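Local coordinates for protein porin (PDB 3PRN) that forms trimeric outer-membrane channels through which small hydrophilic solutes up to about 0.6 kDa diffuse passively, at residues N76-D86 with Y130-S138. The protein carries 1 engineered substitution. Sequence-based numbering, arbitrary orientation. Where two conformers were deposited one is given.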
loop_
_atom_site.group_PDB
_atom_site.type_symbol
_atom_site.label_atom_id
_atom_site.label_comp_id
_atom_site.label_asym_id
_atom_site.label_seq_id
_atom_site.Cartn_x
_atom_site.Cartn_y
_atom_site.Cartn_z
ATOM N N ASN A 76 -12.697 -25.998 -13.641
ATOM C CA ASN A 76 -13.880 -26.453 -14.381
ATOM C C ASN A 76 -15.156 -25.719 -14.015
ATOM O O ASN A 76 -16.166 -26.429 -13.746
ATOM C CB ASN A 76 -14.104 -27.928 -13.983
ATOM C CG ASN A 76 -13.651 -28.987 -14.981
ATOM O OD1 ASN A 76 -12.517 -28.955 -15.445
ATOM N ND2 ASN A 76 -14.488 -29.955 -15.314
ATOM N N GLY A 77 -15.131 -24.394 -13.987
ATOM C CA GLY A 77 -16.390 -23.683 -13.661
ATOM C C GLY A 77 -16.635 -23.579 -12.161
ATOM O O GLY A 77 -17.607 -22.938 -11.713
ATOM N N VAL A 78 -15.907 -24.286 -11.313
ATOM C CA VAL A 78 -16.122 -24.205 -9.875
ATOM C C VAL A 78 -15.031 -23.308 -9.255
ATOM O O VAL A 78 -13.844 -23.464 -9.554
ATOM C CB VAL A 78 -16.032 -25.589 -9.205
ATOM C CG1 VAL A 78 -16.248 -25.477 -7.710
ATOM C CG2 VAL A 78 -17.079 -26.537 -9.804
ATOM N N THR A 79 -15.414 -22.408 -8.386
ATOM C CA THR A 79 -14.444 -21.542 -7.693
ATOM C C THR A 79 -14.683 -21.623 -6.193
ATOM O O THR A 79 -15.819 -21.539 -5.704
ATOM C CB THR A 79 -14.462 -20.118 -8.188
ATOM O OG1 THR A 79 -14.165 -20.030 -9.578
ATOM C CG2 THR A 79 -13.413 -19.237 -7.460
ATOM N N VAL A 80 -13.606 -21.900 -5.443
ATOM C CA VAL A 80 -13.684 -21.923 -4.003
ATOM C C VAL A 80 -12.817 -20.744 -3.521
ATOM O O VAL A 80 -11.684 -20.634 -3.998
ATOM C CB VAL A 80 -13.202 -23.219 -3.389
ATOM C CG1 VAL A 80 -13.367 -23.185 -1.866
ATOM C CG2 VAL A 80 -14.006 -24.423 -3.887
ATOM N N SER A 81 -13.329 -19.903 -2.674
ATOM C CA SER A 81 -12.644 -18.734 -2.154
ATOM C C SER A 81 -12.675 -18.729 -0.643
ATOM O O SER A 81 -13.558 -19.265 0.023
ATOM C CB SER A 81 -13.139 -17.417 -2.769
ATOM O OG SER A 81 -14.507 -17.298 -2.526
ATOM N N VAL A 82 -11.596 -18.167 -0.066
ATOM C CA VAL A 82 -11.420 -18.126 1.373
ATOM C C VAL A 82 -10.920 -16.759 1.832
ATOM O O VAL A 82 -10.203 -16.067 1.020
ATOM C CB VAL A 82 -10.437 -19.226 1.826
ATOM C CG1 VAL A 82 -9.118 -19.205 1.075
ATOM C CG2 VAL A 82 -10.161 -19.166 3.314
ATOM N N GLY A 83 -11.253 -16.376 3.053
ATOM C CA GLY A 83 -10.786 -15.116 3.614
ATOM C C GLY A 83 -11.797 -14.013 3.478
ATOM O O GLY A 83 -12.929 -14.129 3.951
ATOM N N ASN A 84 -11.426 -12.898 2.832
ATOM C CA ASN A 84 -12.418 -11.791 2.635
ATOM C C ASN A 84 -13.182 -12.093 1.361
ATOM O O ASN A 84 -12.832 -11.631 0.264
ATOM C CB ASN A 84 -11.594 -10.483 2.525
ATOM C CG ASN A 84 -12.395 -9.216 2.380
ATOM O OD1 ASN A 84 -13.645 -9.190 2.476
ATOM N ND2 ASN A 84 -11.670 -8.104 2.130
ATOM N N VAL A 85 -14.217 -12.915 1.383
ATOM C CA VAL A 85 -14.967 -13.397 0.272
ATOM C C VAL A 85 -16.140 -12.518 -0.175
ATOM O O VAL A 85 -16.602 -11.688 0.618
ATOM C CB VAL A 85 -15.522 -14.832 0.557
ATOM C CG1 VAL A 85 -14.354 -15.787 0.977
ATOM C CG2 VAL A 85 -16.553 -14.888 1.707
ATOM N N ASP A 86 -16.522 -12.720 -1.417
ATOM C CA ASP A 86 -17.773 -12.240 -1.961
ATOM C C ASP A 86 -18.877 -13.182 -1.459
ATOM O O ASP A 86 -18.745 -14.412 -1.525
ATOM C CB ASP A 86 -17.783 -12.255 -3.516
ATOM C CG ASP A 86 -16.906 -11.114 -4.008
ATOM O OD1 ASP A 86 -17.274 -9.896 -3.791
ATOM O OD2 ASP A 86 -15.794 -11.369 -4.597
ATOM N N TYR A 130 -12.213 -12.081 11.094
ATOM C CA TYR A 130 -13.307 -12.385 10.190
ATOM C C TYR A 130 -12.768 -13.271 9.068
ATOM O O TYR A 130 -11.751 -13.034 8.426
ATOM C CB TYR A 130 -13.867 -11.071 9.701
ATOM C CG TYR A 130 -14.833 -11.049 8.555
ATOM C CD1 TYR A 130 -14.455 -11.343 7.253
ATOM C CD2 TYR A 130 -16.132 -10.628 8.780
ATOM C CE1 TYR A 130 -15.340 -11.230 6.197
ATOM C CE2 TYR A 130 -17.039 -10.523 7.740
ATOM C CZ TYR A 130 -16.637 -10.794 6.450
ATOM O OH TYR A 130 -17.557 -10.639 5.450
ATOM N N ASN A 131 -13.454 -14.375 8.796
ATOM C CA ASN A 131 -13.050 -15.321 7.757
ATOM C C ASN A 131 -14.241 -16.006 7.112
ATOM O O ASN A 131 -15.154 -16.497 7.796
ATOM C CB ASN A 131 -12.087 -16.366 8.355
ATOM C CG ASN A 131 -11.416 -17.163 7.255
ATOM O OD1 ASN A 131 -10.479 -16.644 6.649
ATOM N ND2 ASN A 131 -11.889 -18.375 6.988
ATOM N N GLY A 132 -14.278 -15.996 5.782
ATOM C CA GLY A 132 -15.374 -16.624 5.071
ATOM C C GLY A 132 -14.858 -17.693 4.119
ATOM O O GLY A 132 -13.648 -17.772 3.810
ATOM N N ILE A 133 -15.792 -18.530 3.666
ATOM C CA ILE A 133 -15.527 -19.517 2.621
ATOM C C ILE A 133 -16.652 -19.322 1.595
ATOM O O ILE A 133 -17.820 -19.128 1.994
ATOM C CB ILE A 133 -15.543 -20.954 3.126
ATOM C CG1 ILE A 133 -14.715 -21.099 4.397
ATOM C CG2 ILE A 133 -15.111 -21.933 2.049
ATOM C CD1 ILE A 133 -14.891 -22.423 5.134
ATOM N N ALA A 134 -16.377 -19.298 0.317
ATOM C CA ALA A 134 -17.491 -19.162 -0.625
ATOM C C ALA A 134 -17.257 -20.205 -1.747
ATOM O O ALA A 134 -16.109 -20.601 -1.982
ATOM C CB ALA A 134 -17.615 -17.764 -1.196
ATOM N N VAL A 135 -18.352 -20.602 -2.365
ATOM C CA VAL A 135 -18.225 -21.542 -3.483
ATOM C C VAL A 135 -19.157 -21.049 -4.563
ATOM O O VAL A 135 -20.333 -20.739 -4.241
ATOM C CB VAL A 135 -18.641 -22.954 -3.053
ATOM C CG1 VAL A 135 -18.596 -23.871 -4.299
ATOM C CG2 VAL A 135 -17.752 -23.475 -1.958
ATOM N N THR A 136 -18.681 -20.913 -5.804
ATOM C CA THR A 136 -19.512 -20.563 -6.918
ATOM C C THR A 136 -19.338 -21.618 -8.049
ATOM O O THR A 136 -18.272 -22.194 -8.267
ATOM C CB THR A 136 -19.274 -19.183 -7.539
ATOM O OG1 THR A 136 -17.957 -19.189 -8.126
ATOM C CG2 THR A 136 -19.234 -18.113 -6.449
ATOM N N TYR A 137 -20.467 -21.827 -8.721
ATOM C CA TYR A 137 -20.543 -22.787 -9.797
ATOM C C TYR A 137 -21.341 -22.146 -10.940
ATOM O O TYR A 137 -22.530 -21.840 -10.793
ATOM C CB TYR A 137 -21.151 -24.101 -9.285
ATOM C CG TYR A 137 -21.161 -25.151 -10.398
ATOM C CD1 TYR A 137 -20.100 -25.196 -11.311
ATOM C CD2 TYR A 137 -22.223 -26.051 -10.518
ATOM C CE1 TYR A 137 -20.100 -26.142 -12.340
ATOM C CE2 TYR A 137 -22.225 -26.998 -11.549
ATOM C CZ TYR A 137 -21.163 -27.043 -12.460
ATOM O OH TYR A 137 -21.163 -27.962 -13.462
ATOM N N SER A 138 -20.635 -21.926 -12.042
ATOM C CA SER A 138 -21.213 -21.329 -13.265
ATOM C C SER A 138 -21.341 -22.427 -14.352
ATOM O O SER A 138 -20.333 -22.827 -14.960
ATOM C CB SER A 138 -20.316 -20.203 -13.785
ATOM O OG SER A 138 -20.320 -19.114 -12.872
HETATM O O HOH W 1 -16.140 -10.768 3.039
#
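T79, S81 and G83 pair with T136, A134 and G132 as the hydrogen-bonded rungs of an antiparallel ladder, each joined by two backbone bonds; S138 N to G77 O adds a longer one. On the face carrying V78, V80, V82, I133, V135 and Y137, the residues of each non-hydrogen-bonded pair stand opposite each other, and diagonal contacts such as V78 CG1 to V135 CG1 link the pairs. V78 CG2 lies 3.6 Å from Y137 CD1, while the ring edge of Y137 is turned to the carbonyl of G77.

I133 touches a bound detergent and packs, like V82, on I27 of a neighbouring subunit, so the face with S81 and A134 is the inner one; there the chain folds back after G83. N84 centres an inverse gamma turn, and V85 comes down over strand 131-138. From CB outward, V85 meets first the methyl of A134, CB to CB 4.0 Å. Its CG1, anti to the carbonyl carbon (chi1 -54°), reaches 3.5 Å from G132 O, and CG2 lies over the bare backbone, 4.0 Å from G132 CA, where glycine leaves room. The A134 methyl also touches S81 OG at 3.4 Å and D86 O at 3.6 Å. A water at the ring edge of Y130, 2.8 Å from its OH, also hydrogen-bonds to N84 OD1 and V85 O.

The long connection that starts here, with helix 88-91 but no strand, probably folds inward to narrow the pore, as in other porins. In the 16-stranded porin barrel the two strands are neighbours, flanked by strands 70-75 and 142-150.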